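Side-chain contacts in phiAB6 tailspike (Unidentified phage, PDB 5JS4), which forms a trimeric, beta-helical phage tailspike that fragments the exopolysaccharide of the host bacterium Acinetobacter baumannii: residues A261-Y266 with L276-K281; K295-N300 with G313-D318. All blocks are in the same frame, centred on the assembly; numbering follows the deposited sequence.

Contact 1 (A261-Y266 with L276-K281)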
loop_
_atom_site.group_PDB
_atom_site.type_symbol
_atom_site.label_atom_id
_atom_site.label_comp_id
_atom_site.label_asym_id
_atom_site.label_seq_id
_atom_site.Cartn_x
_atom_site.Cartn_y
_atom_site.Cartn_z
ATOM N N ALA A 261 26.847 10.249 35.422
ATOM C CA ALA A 261 28.300 10.366 35.265
ATOM C C ALA A 261 28.889 9.133 34.579
ATOM O O ALA A 261 29.774 9.252 33.734
ATOM C CB ALA A 261 28.972 10.598 36.613
ATOM N N ALA A 262 28.386 7.954 34.938
ATOM C CA ALA A 262 28.823 6.701 34.314
ATOM C C ALA A 262 28.460 6.664 32.828
ATOM O O ALA A 262 29.272 6.254 31.994
ATOM C CB ALA A 262 28.213 5.508 35.037
ATOM N N PHE A 263 27.242 7.092 32.507
ATOM C CA PHE A 263 26.796 7.188 31.114
ATOM C C PHE A 263 27.695 8.143 30.333
ATOM O O PHE A 263 28.103 7.840 29.213
ATOM C CB PHE A 263 25.336 7.651 31.021
ATOM C CG PHE A 263 24.324 6.541 31.170
ATOM C CD1 PHE A 263 24.276 5.763 32.321
ATOM C CD2 PHE A 263 23.392 6.296 30.166
ATOM C CE1 PHE A 263 23.341 4.751 32.460
ATOM C CE2 PHE A 263 22.451 5.286 30.302
ATOM C CZ PHE A 263 22.424 4.515 31.451
ATOM N N GLN A 264 28.012 9.292 30.927
ATOM C CA GLN A 264 28.880 10.260 30.262
ATOM C C GLN A 264 30.296 9.718 30.068
ATOM O O GLN A 264 30.904 9.927 29.016
ATOM C CB GLN A 264 28.928 11.585 31.027
ATOM C CG GLN A 264 29.487 12.729 30.195
ATOM C CD GLN A 264 28.660 12.967 28.947
ATOM O OE1 GLN A 264 27.491 13.332 29.042
ATOM N NE2 GLN A 264 29.252 12.741 27.774
ATOM N N ALA A 265 30.814 9.024 31.079
ATOM C CA ALA A 265 32.136 8.404 30.995
ATOM C C ALA A 265 32.195 7.401 29.848
ATOM O O ALA A 265 33.181 7.341 29.112
ATOM C CB ALA A 265 32.490 7.730 32.310
ATOM N N TYR A 266 31.130 6.621 29.692
ATOM C CA TYR A 266 31.022 5.687 28.575
ATOM C C TYR A 266 31.167 6.416 27.238
ATOM O O TYR A 266 31.933 5.995 26.370
ATOM C CB TYR A 266 29.676 4.959 28.620
ATOM C CG TYR A 266 29.493 3.956 27.506
ATOM C CD1 TYR A 266 29.227 4.370 26.205
ATOM C CD2 TYR A 266 29.591 2.591 27.753
ATOM C CE1 TYR A 266 29.076 3.457 25.183
ATOM C CE2 TYR A 266 29.427 1.669 26.737
ATOM C CZ TYR A 266 29.171 2.110 25.454
ATOM O OH TYR A 266 29.007 1.204 24.441
ATOM N N LEU A 276 25.902 3.307 22.788
ATOM C CA LEU A 276 25.876 3.070 24.224
ATOM C C LEU A 276 24.970 1.877 24.503
ATOM O O LEU A 276 23.878 1.783 23.943
ATOM C CB LEU A 276 25.382 4.315 24.969
ATOM C CG LEU A 276 25.321 4.223 26.504
ATOM C CD1 LEU A 276 25.644 5.559 27.159
ATOM C CD2 LEU A 276 23.969 3.724 26.995
ATOM N N TYR A 277 25.440 0.972 25.360
ATOM C CA TYR A 277 24.696 -0.227 25.744
ATOM C C TYR A 277 24.427 -0.251 27.239
ATOM O O TYR A 277 25.256 0.184 28.040
ATOM C CB TYR A 277 25.469 -1.489 25.345
ATOM C CG TYR A 277 25.631 -1.609 23.856
ATOM C CD1 TYR A 277 26.720 -1.035 23.214
ATOM C CD2 TYR A 277 24.678 -2.260 23.080
ATOM C CE1 TYR A 277 26.871 -1.123 21.845
ATOM C CE2 TYR A 277 24.815 -2.350 21.708
ATOM C CZ TYR A 277 25.913 -1.778 21.095
ATOM O OH TYR A 277 26.055 -1.857 19.728
ATOM N N LEU A 278 23.257 -0.762 27.604
ATOM C CA LEU A 278 22.940 -1.031 28.999
ATOM C C LEU A 278 23.369 -2.445 29.363
ATOM O O LEU A 278 23.520 -3.302 28.490
ATOM C CB LEU A 278 21.443 -0.871 29.244
ATOM C CG LEU A 278 20.827 0.475 28.866
ATOM C CD1 LEU A 278 19.347 0.467 29.205
ATOM C CD2 LEU A 278 21.531 1.638 29.560
ATOM N N GLY A 279 23.573 -2.679 30.656
ATOM C CA GLY A 279 23.845 -4.020 31.172
ATOM C C GLY A 279 22.609 -4.897 31.120
ATOM O O GLY A 279 21.526 -4.431 30.770
ATOM N N ALA A 280 22.765 -6.167 31.484
ATOM C CA ALA A 280 21.695 -7.155 31.319
ATOM C C ALA A 280 20.430 -6.779 32.081
ATOM O O ALA A 280 19.331 -6.821 31.530
ATOM C CB ALA A 280 22.174 -8.530 31.749
ATOM N N LYS A 281 20.596 -6.411 33.347
ATOM C CA LYS A 281 19.475 -6.038 34.201
ATOM C C LYS A 281 19.763 -4.699 34.856
ATOM O O LYS A 281 20.855 -4.483 35.383
ATOM C CB LYS A 281 19.249 -7.097 35.283
ATOM C CG LYS A 281 18.038 -6.830 36.170
ATOM C CD LYS A 281 18.103 -7.613 37.472
ATOM C CE LYS A 281 17.091 -7.098 38.481
ATOM N NZ LYS A 281 15.697 -7.394 38.073
#

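Contact 2 (K295-N300 with G313-D318)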
loop_
_atom_site.group_PDB
_atom_site.type_symbol
_atom_site.label_atom_id
_atom_site.label_comp_id
_atom_site.label_asym_id
_atom_site.label_seq_id
_atom_site.Cartn_x
_atom_site.Cartn_y
_atom_site.Cartn_z
ATOM N N LYS A 295 27.079 8.920 19.759
ATOM C CA LYS A 295 26.797 7.500 19.918
ATOM C C LYS A 295 25.297 7.266 19.879
ATOM O O LYS A 295 24.518 8.070 20.379
ATOM C CB LYS A 295 27.386 6.958 21.218
ATOM C CG LYS A 295 28.902 7.034 21.239
ATOM C CD LYS A 295 29.492 6.245 22.388
ATOM C CE LYS A 295 30.975 6.523 22.535
ATOM N NZ LYS A 295 31.793 5.995 21.404
ATOM N N GLY A 296 24.890 6.175 19.247
ATOM C CA GLY A 296 23.505 5.735 19.320
ATOM C C GLY A 296 23.211 5.111 20.670
ATOM O O GLY A 296 24.081 5.033 21.545
ATOM N N LEU A 297 21.982 4.646 20.828
ATOM C CA LEU A 297 21.507 4.157 22.110
ATOM C C LEU A 297 20.829 2.803 21.939
ATOM O O LEU A 297 19.847 2.683 21.208
ATOM C CB LEU A 297 20.543 5.179 22.716
ATOM C CG LEU A 297 19.953 4.894 24.096
ATOM C CD1 LEU A 297 21.031 4.625 25.137
ATOM C CD2 LEU A 297 19.089 6.069 24.525
ATOM N N VAL A 298 21.377 1.790 22.605
ATOM C CA VAL A 298 20.820 0.440 22.597
ATOM C C VAL A 298 20.507 0.039 24.036
ATOM O O VAL A 298 21.393 0.015 24.894
ATOM C CB VAL A 298 21.798 -0.568 21.964
ATOM C CG1 VAL A 298 21.209 -1.970 21.960
ATOM C CG2 VAL A 298 22.154 -0.140 20.548
ATOM N N GLY A 299 19.240 -0.263 24.299
ATOM C CA GLY A 299 18.807 -0.622 25.641
ATOM C C GLY A 299 18.986 -2.097 25.933
ATOM O O GLY A 299 19.705 -2.808 25.223
ATOM N N ASN A 300 18.324 -2.550 26.990
ATOM C CA ASN A 300 18.354 -3.953 27.390
ATOM C C ASN A 300 16.966 -4.583 27.307
ATOM O O ASN A 300 16.627 -5.484 28.076
ATOM C CB ASN A 300 18.973 -4.115 28.787
ATOM C CG ASN A 300 18.305 -3.253 29.848
ATOM O OD1 ASN A 300 17.261 -2.637 29.619
ATOM N ND2 ASN A 300 18.912 -3.211 31.024
ATOM N N GLY A 313 14.677 -3.752 33.130
ATOM C CA GLY A 313 15.549 -3.034 32.212
ATOM C C GLY A 313 14.942 -1.777 31.629
ATOM O O GLY A 313 14.017 -1.841 30.821
ATOM N N CYS A 314 15.468 -0.628 32.038
ATOM C CA CYS A 314 15.075 0.637 31.440
ATOM C C CYS A 314 16.021 1.757 31.832
ATOM O O CYS A 314 16.834 1.612 32.747
ATOM C CB CYS A 314 13.648 1.030 31.852
ATOM S SG CYS A 314 13.486 1.721 33.518
ATOM N N ILE A 315 15.905 2.864 31.108
ATOM C CA ILE A 315 16.444 4.144 31.539
ATOM C C ILE A 315 15.299 4.889 32.217
ATOM O O ILE A 315 14.204 4.981 31.668
ATOM C CB ILE A 315 17.005 4.947 30.352
ATOM C CG1 ILE A 315 18.255 4.247 29.809
ATOM C CG2 ILE A 315 17.327 6.377 30.771
ATOM C CD1 ILE A 315 18.772 4.805 28.502
ATOM N N ASP A 316 15.555 5.394 33.421
ATOM C CA ASP A 316 14.546 6.086 34.211
ATOM C C ASP A 316 15.070 7.485 34.517
ATOM O O ASP A 316 15.880 7.681 35.429
ATOM C CB ASP A 316 14.253 5.291 35.486
ATOM C CG ASP A 316 13.050 5.814 36.257
ATOM O OD1 ASP A 316 12.640 6.973 36.046
ATOM O OD2 ASP A 316 12.511 5.047 37.084
ATOM N N VAL A 317 14.621 8.450 33.721
ATOM C CA VAL A 317 15.052 9.836 33.853
ATOM C C VAL A 317 14.303 10.487 35.012
ATOM O O VAL A 317 13.078 10.407 35.088
ATOM C CB VAL A 317 14.798 10.620 32.549
ATOM C CG1 VAL A 317 15.180 12.086 32.706
ATOM C CG2 VAL A 317 15.575 9.994 31.399
ATOM N N ASP A 318 15.047 11.119 35.915
ATOM C CA ASP A 318 14.455 11.782 37.075
ATOM C C ASP A 318 13.944 13.164 36.679
ATOM O O ASP A 318 14.702 14.136 36.650
ATOM C CB ASP A 318 15.483 11.886 38.203
ATOM C CG ASP A 318 14.919 12.517 39.463
ATOM O OD1 ASP A 318 13.705 12.816 39.511
ATOM O OD2 ASP A 318 15.703 12.712 40.411
#

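Contact 1 (A261-Y266 with L276-K281)
Leu-276 wedges its branched end between two aromatic rings, Phe-263 and Tyr-266, that project from the same side of helix 260-268, about one turn apart. Its CD1 is the point of the wedge, 3.8 Å from Phe-263 CD2 and 3.9 Å from Tyr-266 CD1. Behind that methyl, Leu-276 CG sits over one face of the Tyr-266 ring, toward the rim, in a CH-pi contact 4.2 Å from the centroid and 21° off the ring normal. The base of the residue is gripped as well, with Tyr-266 CE1 only 3.4 Å from Leu-276 CA.

The fit works in the other direction too. The Phe-263 ring enters the hollow between two leucines of the segment 276-281: its CD2 and CE2 lie against the methyls of Leu-276, while its CZ meets Leu-278 CD2 at 3.6 Å. Phe-263 and Leu-276 cross at about a right angle. Tyr-266 reaches across the start of the strand, its CG swung opposite the backbone N (chi1 -179°), and its OH arrives at the edge of the Tyr-277 ring, in plane, 3.4 Å from CD1.

The hydroxyl is also hydrogen-bonded to the carbonyl oxygen of Asn-275, the first residue of the strand. Val-246 touches both Phe-263 and Leu-276, and Val-290 and Leu-286 continue the apolar surroundings of the phenyl ring. A short helix laid over the first strands in this way is consistent with the N-terminal cap of pectate lyase-like beta-helices, which shields the end of the apolar interior. Across the two segments the attraction is dispersive, so complementary shape holds helix to strand, and the one polar side-chain group that touches across the contact, the Tyr-266 hydroxyl, has its hydrogen-bonding need met by the backbone.

Contact 2 (K295-N300 with G313-D318)
Leu-297 and Ile-315 reach toward each other tip to tip across the interior of the beta-helix, from strands on different walls of the coil. The meeting atoms are the terminal methyls, Leu-297 CD1 and Ile-315 CD1, 4.1 Å apart; Leu-297 CD2 lies about equally near the same isoleucine methyl. An extended Ile-315 chain, with CD1 anti to CA (chi2 170°), carries that methyl inward. Leu-340 of strand 340-345 touches both residues.

At the other end of the contact the two backbones close in, and Asn-300 meets Gly-313 by way of its amide. Its CG stands between the backbone N and the carbonyl carbon (chi1 54°), which brings the side-chain oxygen to the glycine: Asn-300 OD1 is 3.1 Å from Gly-313 CA and 3.2 Å from Gly-313 C. The amide nitrogen, ND2, is hydrogen-bonded to Gly-279 O, which helps to fix the rotation of the group. Gly-313 O in turn accepts a hydrogen bond from Gln-274 of the second subunit. The contact therefore joins dispersive packing in the core to a close van der Waals approach of the amide oxygen to a glycine, with the amide anchored from outside both segments.

In the fold
Contact 1 comes first along the chain and closes before contact 2 opens; their centres are about 8 Å apart, near the N-terminal end of the beta-helix. Strand 275-277, from contact 1, runs parallel beside strand 296-298, from contact 2. Two probable backbone hydrogen bonds join them, Leu-276 N to Gly-296 O and Val-298 N to Leu-276 O, each 2.8 Å long. Leu-276 CD2 also packs on Leu-297 CD1 at 3.6 Å, so the apolar layer beneath helix 260-268 runs on into the interior of the coil. Both contacts also touch the second subunit, placing this first part of the solenoid at the trimer interface.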